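Local coordinates for DBF2 kinase activator protein MOB1 (Saccharomyces cerevisiae, PDB 2HJN), which activates the protein kinase Dbf2 by binding it, allowing its phosphorylation by Cdc15 in late anaphase within the mitotic exit network, at residues M55-E60 and V230-D235; S151-K156 and E163-R168; H183-H188 and T203-F208. All blocks are in the same frame, centred on the assembly; numbering follows the deposited sequence.

Contact 1: M55-E60 and V230-D235; sequences MTLGSE and VMELRD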
loop_
_atom_site.group_PDB
_atom_site.type_symbol
_atom_site.label_atom_id
_atom_site.label_comp_id
_atom_site.label_asym_id
_atom_site.label_seq_id
_atom_site.Cartn_x
_atom_site.Cartn_y
_atom_site.Cartn_z
HETATM N N MSE A 55 -5.277 -3.783 20.762
HETATM C CA MSE A 55 -5.579 -2.957 19.577
HETATM C C MSE A 55 -5.550 -3.745 18.266
HETATM O O MSE A 55 -6.393 -3.514 17.396
HETATM C CB MSE A 55 -4.551 -1.822 19.484
HETATM C CG MSE A 55 -4.685 -0.898 18.282
HETATM SE SE MSE A 55 -3.169 0.359 18.336
HETATM C CE MSE A 55 -1.724 -0.882 18.595
ATOM N N THR A 56 -4.553 -4.634 18.129
ATOM C CA THR A 56 -4.434 -5.518 16.965
ATOM C C THR A 56 -5.596 -6.502 16.780
ATOM O O THR A 56 -6.103 -6.686 15.671
ATOM C CB THR A 56 -3.116 -6.315 16.978
ATOM O OG1 THR A 56 -2.022 -5.413 16.765
ATOM C CG2 THR A 56 -3.120 -7.359 15.863
ATOM N N LEU A 57 -5.999 -7.152 17.857
ATOM C CA LEU A 57 -7.101 -8.107 17.770
ATOM C C LEU A 57 -8.424 -7.334 17.554
ATOM O O LEU A 57 -9.250 -7.740 16.751
ATOM C CB LEU A 57 -7.174 -8.954 19.058
ATOM C CG LEU A 57 -6.002 -9.897 19.382
ATOM C CD1 LEU A 57 -6.135 -10.549 20.778
ATOM C CD2 LEU A 57 -5.932 -10.950 18.300
ATOM N N GLY A 58 -8.609 -6.212 18.244
ATOM C CA GLY A 58 -9.857 -5.433 18.120
ATOM C C GLY A 58 -10.056 -4.810 16.749
ATOM O O GLY A 58 -11.194 -4.435 16.374
ATOM N N SER A 59 -8.951 -4.690 16.004
ATOM C CA SER A 59 -8.928 -4.025 14.675
ATOM C C SER A 59 -9.770 -4.778 13.663
ATOM O O SER A 59 -10.349 -4.168 12.762
ATOM C CB SER A 59 -7.477 -3.882 14.162
ATOM O OG SER A 59 -6.952 -5.073 13.563
ATOM N N GLU A 60 -9.815 -6.100 13.847
ATOM C CA GLU A 60 -10.539 -7.046 13.001
ATOM C C GLU A 60 -12.088 -6.891 12.967
ATOM O O GLU A 60 -12.718 -7.309 11.993
ATOM C CB GLU A 60 -10.094 -8.476 13.339
ATOM C CG GLU A 60 -8.581 -8.793 12.951
ATOM C CD GLU A 60 -8.254 -8.777 11.411
ATOM O OE1 GLU A 60 -9.101 -8.361 10.586
ATOM O OE2 GLU A 60 -7.122 -9.177 11.023
ATOM N N VAL A 230 2.103 -13.324 17.972
ATOM C CA VAL A 230 2.341 -14.565 17.232
ATOM C C VAL A 230 1.470 -15.678 17.841
ATOM O O VAL A 230 0.862 -16.461 17.104
ATOM C CB VAL A 230 3.830 -15.005 17.258
ATOM C CG1 VAL A 230 4.013 -16.303 16.457
ATOM C CG2 VAL A 230 4.752 -13.911 16.728
HETATM N N MSE A 231 1.442 -15.756 19.173
HETATM C CA MSE A 231 0.566 -16.729 19.899
HETATM C C MSE A 231 -0.918 -16.593 19.500
HETATM O O MSE A 231 -1.613 -17.593 19.379
HETATM C CB MSE A 231 0.690 -16.577 21.434
HETATM C CG MSE A 231 2.016 -16.955 22.062
HETATM SE SE MSE A 231 2.344 -18.878 22.005
HETATM C CE MSE A 231 3.482 -19.022 20.374
ATOM N N GLU A 232 -1.399 -15.368 19.286
ATOM C CA GLU A 232 -2.818 -15.151 18.908
ATOM C C GLU A 232 -3.109 -15.287 17.397
ATOM O O GLU A 232 -4.076 -15.960 16.998
ATOM C CB GLU A 232 -3.324 -13.791 19.394
ATOM C CG GLU A 232 -3.460 -13.616 20.932
ATOM C CD GLU A 232 -4.614 -14.424 21.543
ATOM O OE1 GLU A 232 -5.641 -14.684 20.852
ATOM O OE2 GLU A 232 -4.478 -14.788 22.735
ATOM N N LEU A 233 -2.262 -14.644 16.582
ATOM C CA LEU A 233 -2.434 -14.583 15.120
ATOM C C LEU A 233 -2.175 -15.901 14.436
ATOM O O LEU A 233 -2.965 -16.305 13.570
ATOM C CB LEU A 233 -1.521 -13.528 14.449
ATOM C CG LEU A 233 -1.772 -12.028 14.528
ATOM C CD1 LEU A 233 -1.477 -11.386 13.161
ATOM C CD2 LEU A 233 -3.171 -11.664 15.014
ATOM N N ARG A 234 -1.048 -16.540 14.767
ATOM C CA ARG A 234 -0.665 -17.789 14.110
ATOM C C ARG A 234 -1.889 -18.692 13.896
ATOM O O ARG A 234 -2.217 -19.040 12.744
ATOM C CB ARG A 234 0.425 -18.520 14.907
ATOM N N ASP A 235 -2.568 -19.053 14.991
ATOM C CA ASP A 235 -3.740 -19.926 14.921
ATOM C C ASP A 235 -5.030 -19.146 15.108
ATOM O O ASP A 235 -5.825 -19.058 14.184
ATOM C CB ASP A 235 -3.647 -21.099 15.930
#
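The flat carboxylate of Glu232 receives Leu57 over one of its faces: the methyl CD1 stands off the carboxylate plane, 4.2 Å from OE1, and segment 55-60 meets the group on that side alone. The aliphatic stem of the glutamate does the rest. Leu57 CD1 lies 4.1 Å from Glu232 CG and Leu57 CD2 lies 4.0 Å from Glu232 CB, so both methyls of the leucine lie along one side of the stem, the two side chains crossing at about a right angle. The Glu232 chain is bent at chi2 (-71°), which folds the carboxylate back so that Leu57 CD1 meets both CG and OE1. Both residues are exposed in the assembly. Deeper in, the contact becomes wholly apolar. Leu57 CD2 comes within 4.4 Å of Leu233 CD2, and Thr56 CG2 lies at the same 4.4 Å from Leu233 CD2, so a single leucine methyl serves two residues of the facing helix. No hydrogen bond crosses, and the packing is fairly open. Below it, Ser59 OG donates to Thr56 O at 2.8 Å, a bend of 136° at the oxygen with the donor tilted 29° from the carbonyl plane, tying the serine side chain back to the preceding turn. The other carboxylate, that of Glu60, is held through both oxygens, by Thr199 and Asn202 of helix 198-214. Thr56 and Leu233 both also lean on Tyr185 of helix 165-187. The arrangement is peripheral helix-to-helix packing within the mainly helical body of a Mob1/phocein protein: the C-terminal part of helix 49-58 meets helix 227-233, with the Thr56 side chain about 11 Å from that of the zinc ligand His188.

Contact 2: S151-K156 and E163-R168; sequences SLFPSK and EGFIQR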
loop_
_atom_site.group_PDB
_atom_site.type_symbol
_atom_site.label_atom_id
_atom_site.label_comp_id
_atom_site.label_asym_id
_atom_site.label_seq_id
_atom_site.Cartn_x
_atom_site.Cartn_y
_atom_site.Cartn_z
ATOM N N SER A 151 25.507 -15.583 -6.860
ATOM C CA SER A 151 26.127 -16.650 -6.057
ATOM C C SER A 151 25.280 -17.073 -4.838
ATOM O O SER A 151 25.627 -18.041 -4.131
ATOM C CB SER A 151 27.523 -16.208 -5.571
ATOM O OG SER A 151 27.447 -15.339 -4.430
ATOM N N LEU A 152 24.206 -16.317 -4.557
ATOM C CA LEU A 152 23.357 -16.618 -3.418
ATOM C C LEU A 152 22.013 -17.078 -3.935
ATOM O O LEU A 152 21.551 -18.161 -3.586
ATOM C CB LEU A 152 23.238 -15.404 -2.473
ATOM C CG LEU A 152 24.512 -14.918 -1.751
ATOM C CD1 LEU A 152 24.222 -13.679 -0.905
ATOM C CD2 LEU A 152 25.264 -16.007 -0.889
ATOM N N PHE A 153 21.431 -16.253 -4.812
ATOM C CA PHE A 153 20.151 -16.468 -5.407
ATOM C C PHE A 153 20.360 -16.632 -6.921
ATOM O O PHE A 153 20.417 -15.638 -7.650
ATOM C CB PHE A 153 19.238 -15.263 -5.093
ATOM C CG PHE A 153 18.664 -15.265 -3.675
ATOM C CD1 PHE A 153 19.387 -14.757 -2.604
ATOM C CD2 PHE A 153 17.375 -15.724 -3.443
ATOM C CE1 PHE A 153 18.842 -14.737 -1.274
ATOM C CE2 PHE A 153 16.828 -15.708 -2.148
ATOM C CZ PHE A 153 17.591 -15.225 -1.057
ATOM N N PRO A 154 20.525 -17.876 -7.391
ATOM C CA PRO A 154 20.817 -18.068 -8.817
ATOM C C PRO A 154 19.712 -17.469 -9.712
ATOM O O PRO A 154 18.520 -17.711 -9.481
ATOM C CB PRO A 154 20.921 -19.592 -8.965
ATOM C CG PRO A 154 20.387 -20.163 -7.682
ATOM C CD PRO A 154 20.479 -19.138 -6.646
ATOM N N SER A 155 20.099 -16.645 -10.675
ATOM C CA SER A 155 19.127 -15.942 -11.511
ATOM C C SER A 155 18.897 -16.645 -12.854
ATOM O O SER A 155 18.318 -16.064 -13.783
ATOM C CB SER A 155 19.567 -14.491 -11.745
ATOM O OG SER A 155 20.535 -14.421 -12.788
ATOM N N LYS A 156 19.337 -17.898 -12.947
ATOM C CA LYS A 156 19.045 -18.721 -14.113
ATOM C C LYS A 156 18.649 -20.124 -13.658
ATOM O O LYS A 156 18.859 -20.484 -12.497
ATOM C CB LYS A 156 20.243 -18.743 -15.080
ATOM C CG LYS A 156 21.573 -19.141 -14.449
ATOM C CD LYS A 156 22.741 -18.311 -14.979
ATOM C CE LYS A 156 24.053 -18.749 -14.340
ATOM N NZ LYS A 156 24.506 -20.092 -14.838
ATOM N N GLU A 163 26.122 -24.032 -0.492
ATOM C CA GLU A 163 25.949 -24.866 0.686
ATOM C C GLU A 163 25.649 -23.934 1.822
ATOM O O GLU A 163 26.226 -22.841 1.893
ATOM C CB GLU A 163 27.203 -25.731 0.995
ATOM C CG GLU A 163 27.362 -26.931 0.045
ATOM C CD GLU A 163 28.464 -27.921 0.474
ATOM O OE1 GLU A 163 28.256 -28.623 1.510
ATOM O OE2 GLU A 163 29.507 -27.982 -0.242
ATOM N N GLY A 164 24.753 -24.380 2.704
ATOM C CA GLY A 164 24.311 -23.625 3.880
ATOM C C GLY A 164 23.259 -22.557 3.564
ATOM O O GLY A 164 22.937 -21.732 4.417
ATOM N N PHE A 165 22.751 -22.560 2.336
ATOM C CA PHE A 165 21.783 -21.545 1.881
ATOM C C PHE A 165 20.747 -21.199 2.944
ATOM O O PHE A 165 20.597 -20.049 3.273
ATOM C CB PHE A 165 21.105 -21.971 0.582
ATOM C CG PHE A 165 20.088 -20.960 0.040
ATOM C CD1 PHE A 165 20.502 -19.717 -0.488
ATOM C CD2 PHE A 165 18.739 -21.281 0.017
ATOM C CE1 PHE A 165 19.576 -18.806 -0.997
ATOM C CE2 PHE A 165 17.798 -20.373 -0.501
ATOM C CZ PHE A 165 18.211 -19.152 -1.005
ATOM N N ILE A 166 20.037 -22.192 3.485
ATOM C CA ILE A 166 18.946 -21.895 4.427
ATOM C C ILE A 166 19.455 -21.216 5.704
ATOM O O ILE A 166 18.877 -20.254 6.188
ATOM C CB ILE A 166 18.152 -23.136 4.760
ATOM C CG1 ILE A 166 17.402 -23.577 3.531
ATOM C CG2 ILE A 166 17.104 -22.830 5.797
ATOM C CD1 ILE A 166 16.984 -25.019 3.577
ATOM N N GLN A 167 20.579 -21.692 6.221
ATOM C CA GLN A 167 21.090 -21.207 7.505
ATOM C C GLN A 167 21.843 -19.911 7.381
ATOM O O GLN A 167 21.763 -19.051 8.270
ATOM C CB GLN A 167 22.036 -22.258 8.123
ATOM C CG GLN A 167 21.386 -23.665 8.313
ATOM C CD GLN A 167 21.093 -24.397 7.006
ATOM O OE1 GLN A 167 21.882 -24.361 6.037
ATOM N NE2 GLN A 167 19.945 -25.075 6.972
ATOM N N ARG A 168 22.602 -19.778 6.298
ATOM C CA ARG A 168 23.513 -18.652 6.117
ATOM C C ARG A 168 22.901 -17.481 5.340
ATOM O O ARG A 168 23.404 -16.361 5.416
ATOM C CB ARG A 168 24.751 -19.111 5.395
#
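Phe165 drives its ring edge into the face of Phe153, a T-shaped pair with centroids 5.3 Å apart and planes at 75°. The touching atoms are CE1 and CZ of Phe165: CE1 stands over the centre of the Phe153 ring, and Phe165 CZ reaches Phe153 CE2 at 3.9 Å. With CG swung anti to the backbone N (chi1 -180°), the Phe165 side chain extends from the first turn of its helix to meet the loop. On the same rim, Phe165 CE1 lies 3.3 Å from Leu152 O, an oblique approach to a buried carbonyl oxygen that has no hydrogen-bond partner in the model. This tight part contrasts with the Leu152 side chain, which is partly exposed, stays 5.2 Å from segment 163-168 and packs instead on Val169; the loop on either side of Leu152-Pro154 is exposed. Cut back to an alanine, Phe165 would probably leave the face of Phe153 without its edge partner and open a gap beneath Leu152 O. Gly164, with positive phi, is the N-cap of helix 165-187, so the pair marks where the loop hands over to that helix. Phe153 also packs on Val169 and Ile173 further along it, on Ala80 of helix 75-97, and edge-to-face with Phe147 at the end of helix 132-147, wedging the loop among three helices.

Contact 3: H183-H188 and T203-F208; sequences HIYCHH and TSFRHF. With ZN (zinc ion), chain B.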
loop_
_atom_site.group_PDB
_atom_site.type_symbol
_atom_site.label_atom_id
_atom_site.label_comp_id
_atom_site.label_asym_id
_atom_site.label_seq_id
_atom_site.Cartn_x
_atom_site.Cartn_y
_atom_site.Cartn_z
ATOM N N HIS A 183 8.502 -2.874 14.270
ATOM C CA HIS A 183 8.385 -1.396 14.308
ATOM C C HIS A 183 6.982 -0.908 13.855
ATOM O O HIS A 183 6.423 0.047 14.430
ATOM C CB HIS A 183 9.498 -0.719 13.475
ATOM C CG HIS A 183 9.492 0.772 13.603
ATOM N ND1 HIS A 183 9.767 1.419 14.792
ATOM C CD2 HIS A 183 9.087 1.730 12.733
ATOM C CE1 HIS A 183 9.571 2.716 14.635
ATOM N NE2 HIS A 183 9.155 2.931 13.395
ATOM N N ILE A 184 6.446 -1.523 12.792
ATOM C CA ILE A 184 5.131 -1.136 12.251
ATOM C C ILE A 184 4.038 -1.293 13.296
ATOM O O ILE A 184 3.261 -0.377 13.533
ATOM C CB ILE A 184 4.720 -1.934 10.911
ATOM C CG1 ILE A 184 5.582 -1.544 9.715
ATOM C CG2 ILE A 184 3.281 -1.592 10.433
ATOM C CD1 ILE A 184 5.533 -2.566 8.584
ATOM N N TYR A 185 3.980 -2.478 13.921
ATOM C CA TYR A 185 2.916 -2.805 14.890
ATOM C C TYR A 185 3.004 -1.938 16.131
ATOM O O TYR A 185 1.984 -1.476 16.657
ATOM C CB TYR A 185 3.073 -4.284 15.320
ATOM C CG TYR A 185 2.259 -5.249 14.514
ATOM C CD1 TYR A 185 2.880 -6.150 13.639
ATOM C CD2 TYR A 185 0.850 -5.239 14.586
ATOM C CE1 TYR A 185 2.122 -7.040 12.870
ATOM C CE2 TYR A 185 0.086 -6.114 13.814
ATOM C CZ TYR A 185 0.729 -7.016 12.954
ATOM O OH TYR A 185 -0.009 -7.928 12.196
ATOM N N CYS A 186 4.227 -1.751 16.653
ATOM C CA CYS A 186 4.436 -1.003 17.911
ATOM C C CYS A 186 4.431 0.538 17.750
ATOM O O CYS A 186 4.131 1.270 18.714
ATOM C CB CYS A 186 5.706 -1.451 18.634
ATOM S SG CYS A 186 5.702 -3.199 19.088
ATOM N N HIS A 187 4.726 1.038 16.562
ATOM C CA HIS A 187 4.772 2.485 16.377
ATOM C C HIS A 187 3.920 3.119 15.279
ATOM O O HIS A 187 3.718 4.350 15.287
ATOM C CB HIS A 187 6.249 2.938 16.385
ATOM C CG HIS A 187 6.942 2.544 17.664
ATOM N ND1 HIS A 187 6.734 3.217 18.842
ATOM C CD2 HIS A 187 7.700 1.464 17.982
ATOM C CE1 HIS A 187 7.410 2.629 19.812
ATOM N NE2 HIS A 187 7.980 1.544 19.320
ATOM N N HIS A 188 3.383 2.301 14.359
ATOM C CA HIS A 188 2.548 2.864 13.270
ATOM C C HIS A 188 1.181 2.224 13.055
ATOM O O HIS A 188 0.564 2.440 12.016
ATOM C CB HIS A 188 3.361 2.908 11.955
ATOM C CG HIS A 188 4.599 3.753 12.074
ATOM N ND1 HIS A 188 4.548 5.127 12.164
ATOM C CD2 HIS A 188 5.893 3.411 12.280
ATOM C CE1 HIS A 188 5.769 5.604 12.334
ATOM N NE2 HIS A 188 6.610 4.583 12.398
ATOM N N THR A 203 -2.689 -10.563 7.954
ATOM C CA THR A 203 -2.594 -11.730 7.052
ATOM C C THR A 203 -1.175 -12.019 6.606
ATOM O O THR A 203 -0.752 -13.164 6.667
ATOM C CB THR A 203 -3.571 -11.647 5.818
ATOM O OG1 THR A 203 -4.941 -11.495 6.289
ATOM C CG2 THR A 203 -3.475 -12.903 4.964
ATOM N N SER A 204 -0.446 -10.984 6.158
ATOM C CA SER A 204 1.024 -11.087 5.819
ATOM C C SER A 204 1.859 -11.618 6.968
ATOM O O SER A 204 2.659 -12.539 6.821
ATOM C CB SER A 204 1.538 -9.681 5.413
ATOM O OG SER A 204 2.953 -9.620 5.086
ATOM N N PHE A 205 1.690 -10.987 8.135
ATOM C CA PHE A 205 2.443 -11.381 9.317
ATOM C C PHE A 205 2.153 -12.845 9.757
ATOM O O PHE A 205 3.086 -13.572 10.158
ATOM C CB PHE A 205 2.115 -10.392 10.435
ATOM C CG PHE A 205 2.848 -10.645 11.735
ATOM C CD1 PHE A 205 4.191 -10.342 11.853
ATOM C CD2 PHE A 205 2.168 -11.154 12.846
ATOM C CE1 PHE A 205 4.885 -10.573 13.050
ATOM C CE2 PHE A 205 2.832 -11.391 14.086
ATOM C CZ PHE A 205 4.181 -11.106 14.186
ATOM N N ARG A 206 0.874 -13.229 9.717
ATOM C CA ARG A 206 0.456 -14.582 10.030
ATOM C C ARG A 206 1.153 -15.583 9.085
ATOM O O ARG A 206 1.658 -16.601 9.537
ATOM C CB ARG A 206 -1.084 -14.718 9.895
ATOM C CG ARG A 206 -1.650 -16.196 9.961
ATOM C CD ARG A 206 -3.228 -16.283 9.839
ATOM N NE ARG A 206 -3.727 -16.218 8.447
ATOM C CZ ARG A 206 -4.621 -15.321 7.994
ATOM N NH1 ARG A 206 -5.114 -14.389 8.819
ATOM N NH2 ARG A 206 -5.026 -15.346 6.720
ATOM N N HIS A 207 1.121 -15.310 7.781
ATOM C CA HIS A 207 1.739 -16.179 6.763
ATOM C C HIS A 207 3.282 -16.222 6.947
ATOM O O HIS A 207 3.912 -17.300 6.811
ATOM C CB HIS A 207 1.277 -15.733 5.356
ATOM C CG HIS A 207 1.777 -16.607 4.231
ATOM N ND1 HIS A 207 2.227 -16.092 3.030
ATOM C CD2 HIS A 207 1.917 -17.953 4.131
ATOM C CE1 HIS A 207 2.608 -17.079 2.239
ATOM N NE2 HIS A 207 2.438 -18.219 2.884
ATOM N N PHE A 208 3.878 -15.073 7.302
ATOM C CA PHE A 208 5.333 -14.979 7.587
ATOM C C PHE A 208 5.702 -15.929 8.752
ATOM O O PHE A 208 6.628 -16.724 8.639
ATOM C CB PHE A 208 5.699 -13.508 7.904
ATOM C CG PHE A 208 7.179 -13.253 8.149
ATOM C CD1 PHE A 208 7.991 -12.761 7.129
ATOM C CD2 PHE A 208 7.740 -13.437 9.418
ATOM C CE1 PHE A 208 9.397 -12.485 7.348
ATOM C CE2 PHE A 208 9.115 -13.162 9.673
ATOM C CZ PHE A 208 9.949 -12.667 8.633
HETATM ZN ZN ZN B . 8.633 4.884 12.699
#
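Tyr185 OH, hydrogen-bonded to Asn202 OD1 one turn ahead of Phe205, rests against Phe205 CB at 3.7 Å. The rest of the contact is aromatic. Tyr185 turns its edge to the face of Phe205, with centroids 5.2 Å apart and planes at 65°, and CE1 does the touching: it lies 3.8 Å from Phe205 CG, above the rim of the ring rather than its middle. With CG of Phe205 anti to the backbone N, the ring reaches out from helix 198-214 to present that face. The phenol is thus fixed twice, by its bond to Asn202 and by the ring it leans on. From the same helix end as Tyr185, His183 and His188 serve zinc, each NE2 binding the ion at 2.1 Å, with Cys101 and Cys106 completing the four ligands. One histidine lies in the last turn and the other just past it, and their different first torsions (chi1 -174° and -60°) bring both NE2 atoms to one ion. As a second shell, Ile110 O bonds His183 ND1 and Glu191 OE1 bonds His188 ND1, which sets the turn of each imidazole. Helix 165-187 thus faces helix 198-214 through Tyr185, while Leu229, Val230 and Leu233 of helix 227-233 pack on Phe205, and Leu226, in the loop before that helix, packs on both rings.

How the contacts relate
Contacts 1 and 3 form one neighbourhood: their centres are 10 Å apart and they touch directly, helix 49-58 on helix 165-187 and helix 227-233 on helix 198-214. Contact 2 lies across the chain's centre from contact 1, with its centre 34 Å from that of contact 1 and 26 Å from that of contact 3. Helix 165-187 spans the gap, starting in contact 2 and ending in contact 3 at the zinc site. Along the chain, contact 1 brackets the others, which follow in series. The first and last helices of the chain therefore pack together against the end of helix 165-187 that carries the zinc ligand His183, while contact 2 fastens a loop at the far end.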